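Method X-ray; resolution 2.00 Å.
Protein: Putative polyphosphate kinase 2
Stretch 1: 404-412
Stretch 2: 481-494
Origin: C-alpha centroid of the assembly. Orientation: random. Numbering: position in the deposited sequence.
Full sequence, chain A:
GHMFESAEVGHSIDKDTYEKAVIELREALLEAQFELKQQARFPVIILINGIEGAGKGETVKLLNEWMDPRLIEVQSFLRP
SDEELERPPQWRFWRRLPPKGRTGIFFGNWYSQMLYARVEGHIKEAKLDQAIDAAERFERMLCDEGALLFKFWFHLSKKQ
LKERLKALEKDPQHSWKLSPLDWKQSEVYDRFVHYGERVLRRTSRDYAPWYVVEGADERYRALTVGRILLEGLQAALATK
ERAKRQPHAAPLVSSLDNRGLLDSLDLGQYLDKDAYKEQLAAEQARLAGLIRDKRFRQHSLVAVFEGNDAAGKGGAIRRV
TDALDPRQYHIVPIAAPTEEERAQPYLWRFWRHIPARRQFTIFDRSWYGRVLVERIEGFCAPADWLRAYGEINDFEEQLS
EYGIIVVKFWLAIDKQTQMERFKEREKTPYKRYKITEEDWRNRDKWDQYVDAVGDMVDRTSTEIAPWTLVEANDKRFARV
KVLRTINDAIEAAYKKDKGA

Stretch 1 404-412: IIVVKFWLA
Stretch 2, residues 481-494: KVLRTINDAIEAAY

A helix packed along a β-strand is commonly held by apolar packing alone, and this pair from a putative polyphosphate kinase 2 is a clear case: no hydrogen bond crosses between the strand stretch 404-412 and the helical stretch 481-494, whose helix runs on in both directions. The axes approach to 8.9 Å and run nearly antiparallel, at 151°. The strand is extended (phi/psi near -110/125), so alternate residues Ile405, Val407 and Phe409 point their CA-to-CB bonds toward the helix, while those of Val406 and Lys408 point away. The helix is regular (near -60/-47), with i to i+4 backbone hydrogen bonds throughout. Together the stretches bury 423 Å².

Near the beginning of this stretch, the CA-to-CB bond of Val482 (chi1 t) points sideways, its CA 7.5 Å from Phe409 CA. Its CG1 sits over the face of the Phe409 ring, 4.1 Å from the centroid, a CH-pi contact, and its CG2 reaches Leu411 CD1 at 4.4 Å. The ring (chi1 m, chi2 -73°) also brings CZ to 3.4 Å from Val482 O.

The CA-to-CB bond of Thr485 (m) points toward the strand. Its OG1 donates to Lys481 O at 2.8 Å, satisfying the hydroxyl within the helix, while CB meets Phe409 CE1 at 3.6 Å, at the ring edge, and CG2 meets Val407 CG1 at 3.7 Å. Ile486 (m, t) follows, its CA 6.5 Å from Val407 CA; its CG1 lies 3.9 Å from Phe409 CZ, again at the edge.

One turn on from Thr485, the CA-to-CB bond of Ala489 points toward the strand, and its methyl fits between Val407 and Ile405: CB is 3.5 Å from Val407 CG2 (chi1 t) and 3.9 Å from Ile405 CG2. The CA-to-CB bond of Ile490 (m, t) points sideways, its CA 6.9 Å from Ile405 CA, with CG1 4.1 Å from Ile405 CD1. Ala493 completes the row, its CB 3.8 Å from Ile405 CD1, which the extended m, t rotamer of buried Ile405 carries to the helix.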

ATOM      1  N   ILE A 404       3.858  21.027  -4.807  1.00 27.58           N
ATOM      2  CA  ILE A 404       5.062  20.209  -4.826  1.00 25.91           C
ATOM      3  C   ILE A 404       6.056  20.863  -5.749  1.00 25.79           C
ATOM      4  O   ILE A 404       5.741  21.235  -6.871  1.00 25.37           O
ATOM      5  CB  ILE A 404       4.791  18.733  -5.251  1.00 25.49           C
ATOM      6  CG1 ILE A 404       3.657  18.144  -4.366  1.00 26.06           C
ATOM      7  CG2 ILE A 404       6.075  17.935  -5.225  1.00 23.51           C
ATOM      8  CD1 ILE A 404       3.456  16.619  -4.438  1.00 24.81           C
ATOM      9  N   ILE A 405       7.269  21.011  -5.230  1.00 26.20           N
ATOM     10  CA  ILE A 405       8.416  21.534  -5.955  1.00 25.72           C
ATOM     11  C   ILE A 405       9.109  20.419  -6.695  1.00 25.67           C
ATOM     12  O   ILE A 405       9.661  19.539  -6.098  1.00 27.04           O
ATOM     13  CB  ILE A 405       9.388  22.215  -4.976  1.00 26.61           C
ATOM     14  CG1 ILE A 405       8.650  23.299  -4.164  1.00 24.14           C
ATOM     15  CG2 ILE A 405      10.620  22.834  -5.712  1.00 24.10           C
ATOM     16  CD1 ILE A 405       9.475  23.829  -3.033  1.00 26.16           C
ATOM     17  N   VAL A 406       9.110  20.476  -8.008  1.00 26.23           N
ATOM     18  CA  VAL A 406       9.655  19.413  -8.823  1.00 26.51           C
ATOM     19  C   VAL A 406      10.976  19.848  -9.521  1.00 26.74           C
ATOM     20  O   VAL A 406      11.013  20.820 -10.322  1.00 26.89           O
ATOM     21  CB  VAL A 406       8.608  18.986  -9.835  1.00 27.00           C
ATOM     22  CG1 VAL A 406       9.157  17.943 -10.775  1.00 25.27           C
ATOM     23  CG2 VAL A 406       7.308  18.529  -9.105  1.00 25.47           C
ATOM     24  N   VAL A 407      12.057  19.136  -9.198  1.00 24.50           N
ATOM     25  CA  VAL A 407      13.368  19.395  -9.783  1.00 24.77           C
ATOM     26  C   VAL A 407      13.825  18.132 -10.524  1.00 25.33           C
ATOM     27  O   VAL A 407      13.654  17.040 -10.004  1.00 24.39           O
ATOM     28  CB  VAL A 407      14.338  19.859  -8.673  1.00 25.08           C
ATOM     29  CG1 VAL A 407      15.635  20.280  -9.275  1.00 26.53           C
ATOM     30  CG2 VAL A 407      13.717  21.126  -7.922  1.00 21.67           C
ATOM     31  N   LYS A 408      14.355  18.271 -11.743  1.00 24.18           N
ATOM     32  CA  LYS A 408      14.716  17.131 -12.598  1.00 24.00           C
ATOM     33  C   LYS A 408      16.140  17.266 -13.161  1.00 23.43           C
ATOM     34  O   LYS A 408      16.463  18.254 -13.812  1.00 23.66           O
ATOM     35  CB  LYS A 408      13.734  17.061 -13.785  1.00 24.52           C
ATOM     36  CG  LYS A 408      12.292  16.721 -13.425  1.00 22.83           C
ATOM     37  CD  LYS A 408      11.448  16.547 -14.684  1.00 24.16           C
ATOM     38  CE  LYS A 408      11.148  17.844 -15.414  1.00 24.96           C
ATOM     39  NZ  LYS A 408      10.068  17.729 -16.527  1.00 20.99           N
ATOM     40  N   PHE A 409      16.982  16.266 -12.934  1.00 23.80           N
ATOM     41  CA  PHE A 409      18.385  16.314 -13.330  1.00 23.70           C
ATOM     42  C   PHE A 409      18.717  15.236 -14.366  1.00 24.58           C
ATOM     43  O   PHE A 409      18.430  14.063 -14.167  1.00 25.04           O
ATOM     44  CB  PHE A 409      19.298  16.118 -12.087  1.00 24.08           C
ATOM     45  CG  PHE A 409      19.156  17.210 -11.011  1.00 23.79           C
ATOM     46  CD1 PHE A 409      19.671  18.492 -11.211  1.00 24.78           C
ATOM     47  CD2 PHE A 409      18.503  16.952  -9.829  1.00 23.17           C
ATOM     48  CE1 PHE A 409      19.529  19.458 -10.276  1.00 23.44           C
ATOM     49  CE2 PHE A 409      18.391  17.933  -8.871  1.00 24.25           C
ATOM     50  CZ  PHE A 409      18.895  19.179  -9.095  1.00 25.19           C
ATOM     51  N   TRP A 410      19.378  15.637 -15.442  1.00 24.93           N
ATOM     52  CA  TRP A 410      20.014  14.725 -16.339  1.00 25.50           C
ATOM     53  C   TRP A 410      21.483  14.953 -16.176  1.00 26.04           C
ATOM     54  O   TRP A 410      21.985  15.999 -16.551  1.00 26.56           O
ATOM     55  CB  TRP A 410      19.631  14.957 -17.813  1.00 25.49           C
ATOM     56  CG  TRP A 410      20.427  14.074 -18.676  1.00 25.82           C
ATOM     57  CD1 TRP A 410      21.591  14.393 -19.364  1.00 27.32           C
ATOM     58  CD2 TRP A 410      20.234  12.664 -18.865  1.00 27.04           C
ATOM     59  NE1 TRP A 410      22.095  13.253 -19.991  1.00 26.65           N
ATOM     60  CE2 TRP A 410      21.288  12.192 -19.705  1.00 25.37           C
ATOM     61  CE3 TRP A 410      19.279  11.752 -18.400  1.00 27.40           C
ATOM     62  CZ2 TRP A 410      21.393  10.860 -20.093  1.00 28.32           C
ATOM     63  CZ3 TRP A 410      19.396  10.407 -18.797  1.00 27.50           C
ATOM     64  CH2 TRP A 410      20.435   9.976 -19.619  1.00 26.52           C
ATOM     65  N   LEU A 411      22.161  13.982 -15.586  1.00 26.55           N
ATOM     66  CA  LEU A 411      23.604  14.074 -15.412  1.00 27.42           C
ATOM     67  C   LEU A 411      24.279  13.555 -16.676  1.00 27.89           C
ATOM     68  O   LEU A 411      24.190  12.370 -17.018  1.00 28.30           O
ATOM     69  CB  LEU A 411      24.106  13.317 -14.169  1.00 27.47           C
ATOM     70  CG  LEU A 411      24.141  14.134 -12.865  1.00 28.86           C
ATOM     71  CD1 LEU A 411      22.796  14.697 -12.490  1.00 29.22           C
ATOM     72  CD2 LEU A 411      24.706  13.221 -11.727  1.00 27.15           C
ATOM     73  N   ALA A 412      24.983  14.461 -17.346  1.00 27.73           N
ATOM     74  CA  ALA A 412      25.587  14.166 -18.640  1.00 28.12           C
ATOM     75  C   ALA A 412      27.098  13.962 -18.487  1.00 28.99           C
ATOM     76  O   ALA A 412      27.778  14.772 -17.865  1.00 28.45           O
ATOM     77  CB  ALA A 412      25.264  15.291 -19.634  1.00 27.67           C
ATOM     78  N   LYS A 481      26.147  22.024  -8.429  1.00 31.42           N
ATOM     79  CA  LYS A 481      25.056  22.415  -9.321  1.00 30.99           C
ATOM     80  C   LYS A 481      23.693  21.766  -8.929  1.00 30.72           C
ATOM     81  O   LYS A 481      22.652  22.430  -8.910  1.00 29.48           O
ATOM     82  CB  LYS A 481      25.443  22.089 -10.763  1.00 31.39           C
ATOM     83  CG  LYS A 481      24.381  22.381 -11.765  1.00 31.23           C
ATOM     84  CD  LYS A 481      24.891  22.358 -13.178  1.00 31.76           C
ATOM     85  CE  LYS A 481      23.836  22.925 -14.170  1.00 34.10           C
ATOM     86  NZ  LYS A 481      24.439  23.370 -15.461  1.00 32.72           N
ATOM     87  N   VAL A 482      23.729  20.498  -8.536  1.00 30.00           N
ATOM     88  CA  VAL A 482      22.525  19.786  -8.096  1.00 29.47           C
ATOM     89  C   VAL A 482      21.952  20.472  -6.860  1.00 28.75           C
ATOM     90  O   VAL A 482      20.761  20.818  -6.808  1.00 27.45           O
ATOM     91  CB  VAL A 482      22.833  18.260  -7.806  1.00 29.03           C
ATOM     92  CG1 VAL A 482      21.742  17.652  -6.974  1.00 29.91           C
ATOM     93  CG2 VAL A 482      23.014  17.457  -9.132  1.00 27.82           C
ATOM     94  N   LEU A 483      22.815  20.697  -5.875  1.00 28.15           N
ATOM     95  CA  LEU A 483      22.382  21.344  -4.645  1.00 28.37           C
ATOM     96  C   LEU A 483      21.879  22.763  -4.967  1.00 29.29           C
ATOM     97  O   LEU A 483      20.782  23.129  -4.570  1.00 29.91           O
ATOM     98  CB  LEU A 483      23.508  21.391  -3.614  1.00 28.97           C
ATOM     99  CG  LEU A 483      23.664  20.189  -2.665  1.00 29.31           C
ATOM    100  CD1 LEU A 483      25.115  20.081  -2.271  1.00 27.02           C
ATOM    101  CD2 LEU A 483      22.788  20.324  -1.431  1.00 28.10           C
ATOM    102  N   ARG A 484      22.648  23.531  -5.731  1.00 28.26           N
ATOM    103  CA  ARG A 484      22.244  24.920  -6.012  1.00 28.43           C
ATOM    104  C   ARG A 484      20.875  25.014  -6.705  1.00 27.72           C
ATOM    105  O   ARG A 484      20.093  25.903  -6.411  1.00 26.09           O
ATOM    106  CB  ARG A 484      23.251  25.597  -6.864  1.00 27.67           C
ATOM    107  CG  ARG A 484      23.086  27.098  -6.952  1.00 29.63           C
ATOM    108  CD  ARG A 484      24.205  27.684  -7.781  1.00 28.59           C
ATOM    109  NE  ARG A 484      25.482  27.795  -7.089  1.00 29.75           N
ATOM    110  CZ  ARG A 484      26.628  27.193  -7.448  1.00 29.33           C
ATOM    111  NH1 ARG A 484      27.732  27.426  -6.756  1.00 23.73           N
ATOM    112  NH2 ARG A 484      26.670  26.316  -8.460  1.00 30.25           N
ATOM    113  N   THR A 485      20.618  24.091  -7.629  1.00 28.11           N
ATOM    114  CA  THR A 485      19.355  24.038  -8.338  1.00 28.00           C
ATOM    115  C   THR A 485      18.174  23.749  -7.427  1.00 29.41           C
ATOM    116  O   THR A 485      17.105  24.400  -7.523  1.00 30.89           O
ATOM    117  CB  THR A 485      19.354  22.982  -9.443  1.00 28.77           C
ATOM    118  OG1 THR A 485      20.427  23.218 -10.363  1.00 22.96           O
ATOM    119  CG2 THR A 485      17.998  23.014 -10.201  1.00 26.61           C
ATOM    120  N   ILE A 486      18.316  22.735  -6.599  1.00 29.37           N
ATOM    121  CA  ILE A 486      17.313  22.452  -5.595  1.00 30.33           C
ATOM    122  C   ILE A 486      16.996  23.718  -4.803  1.00 30.64           C
ATOM    123  O   ILE A 486      15.852  24.116  -4.728  1.00 32.26           O
ATOM    124  CB  ILE A 486      17.723  21.283  -4.679  1.00 30.29           C
ATOM    125  CG1 ILE A 486      17.718  19.969  -5.490  1.00 29.29           C
ATOM    126  CG2 ILE A 486      16.775  21.102  -3.500  1.00 29.17           C
ATOM    127  CD1 ILE A 486      18.358  18.853  -4.728  1.00 29.86           C
ATOM    128  N   ASN A 487      18.025  24.348  -4.248  1.00 31.12           N
ATOM    129  CA  ASN A 487      17.896  25.552  -3.463  1.00 30.77           C
ATOM    130  C   ASN A 487      17.265  26.701  -4.239  1.00 30.76           C
ATOM    131  O   ASN A 487      16.396  27.390  -3.701  1.00 29.48           O
ATOM    132  CB  ASN A 487      19.288  26.010  -2.952  1.00 30.04           C
ATOM    133  CG  ASN A 487      19.911  25.039  -1.906  1.00 30.17           C
ATOM    134  OD1 ASN A 487      19.203  24.268  -1.265  1.00 25.83           O
ATOM    135  ND2 ASN A 487      21.240  25.112  -1.727  1.00 25.01           N
ATOM    136  N   ASP A 488      17.726  26.941  -5.479  1.00 31.25           N
ATOM    137  CA  ASP A 488      17.087  27.988  -6.337  1.00 31.20           C
ATOM    138  C   ASP A 488      15.570  27.689  -6.509  1.00 31.34           C
ATOM    139  O   ASP A 488      14.744  28.601  -6.486  1.00 30.44           O
ATOM    140  CB  ASP A 488      17.707  28.058  -7.749  1.00 30.48           C
ATOM    141  CG  ASP A 488      19.105  28.604  -7.767  1.00 31.04           C
ATOM    142  OD1 ASP A 488      19.565  29.171  -6.748  1.00 25.47           O
ATOM    143  OD2 ASP A 488      19.751  28.468  -8.845  1.00 31.03           O
ATOM    144  N   ALA A 489      15.224  26.412  -6.712  1.00 31.88           N
ATOM    145  CA  ALA A 489      13.820  26.011  -6.924  1.00 31.76           C
ATOM    146  C   ALA A 489      12.920  26.237  -5.687  1.00 31.65           C
ATOM    147  O   ALA A 489      11.799  26.711  -5.808  1.00 32.73           O
ATOM    148  CB  ALA A 489      13.715  24.552  -7.440  1.00 30.79           C
ATOM    149  N   ILE A 490      13.410  25.904  -4.502  1.00 31.98           N
ATOM    150  CA  ILE A 490      12.679  26.184  -3.237  1.00 31.85           C
ATOM    151  C   ILE A 490      12.534  27.696  -3.002  1.00 31.21           C
ATOM    152  O   ILE A 490      11.448  28.175  -2.724  1.00 31.76           O
ATOM    153  CB  ILE A 490      13.368  25.552  -2.006  1.00 30.57           C
ATOM    154  CG1 ILE A 490      13.456  24.016  -2.126  1.00 32.69           C
ATOM    155  CG2 ILE A 490      12.622  25.919  -0.734  1.00 31.86           C
ATOM    156  CD1 ILE A 490      14.390  23.332  -1.068  1.00 31.68           C
ATOM    157  N   GLU A 491      13.617  28.466  -3.108  1.00 31.78           N
ATOM    158  CA  GLU A 491      13.488  29.915  -2.975  1.00 32.45           C
ATOM    159  C   GLU A 491      12.452  30.511  -3.948  1.00 31.84           C
ATOM    160  O   GLU A 491      11.678  31.391  -3.572  1.00 31.10           O
ATOM    161  CB  GLU A 491      14.856  30.586  -3.154  1.00 32.77           C
ATOM    162  CG  GLU A 491      15.857  30.219  -2.022  1.00 35.45           C
ATOM    163  CD  GLU A 491      17.148  31.028  -2.086  1.00 34.61           C
ATOM    164  OE1 GLU A 491      17.240  31.924  -2.970  1.00 38.64           O
ATOM    165  OE2 GLU A 491      18.054  30.763  -1.250  1.00 39.77           O
ATOM    166  N   ALA A 492      12.467  30.027  -5.197  1.00 31.02           N
ATOM    167  CA  ALA A 492      11.562  30.494  -6.216  1.00 31.56           C
ATOM    168  C   ALA A 492      10.103  30.293  -5.846  1.00 31.65           C
ATOM    169  O   ALA A 492       9.265  31.210  -6.042  1.00 31.68           O
ATOM    170  CB  ALA A 492      11.848  29.807  -7.545  1.00 31.45           C
ATOM    171  N   ALA A 493       9.807  29.074  -5.388  1.00 31.49           N
ATOM    172  CA  ALA A 493       8.528  28.685  -4.846  1.00 30.94           C
ATOM    173  C   ALA A 493       8.081  29.637  -3.740  1.00 31.00           C
ATOM    174  O   ALA A 493       6.942  30.102  -3.742  1.00 29.85           O
ATOM    175  CB  ALA A 493       8.611  27.275  -4.292  1.00 30.60           C
ATOM    176  N   TYR A 494       8.962  29.930  -2.785  1.00 31.14           N
ATOM    177  CA  TYR A 494       8.579  30.873  -1.713  1.00 30.97           C
ATOM    178  C   TYR A 494       8.234  32.275  -2.235  1.00 31.35           C
ATOM    179  O   TYR A 494       7.378  32.977  -1.682  1.00 31.81           O
ATOM    180  CB  TYR A 494       9.689  31.001  -0.670  1.00 30.40           C
ATOM    181  CG  TYR A 494       9.990  29.750   0.097  1.00 26.66           C
ATOM    182  CD1 TYR A 494       9.120  28.642   0.070  1.00 24.95           C
ATOM    183  CD2 TYR A 494      11.135  29.660   0.867  1.00 25.98           C
ATOM    184  CE1 TYR A 494       9.408  27.500   0.775  1.00 24.17           C
ATOM    185  CE2 TYR A 494      11.424  28.520   1.571  1.00 25.87           C
ATOM    186  CZ  TYR A 494      10.566  27.426   1.515  1.00 27.19           C
ATOM    187  OH  TYR A 494      10.873  26.261   2.214  1.00 24.98           O
TER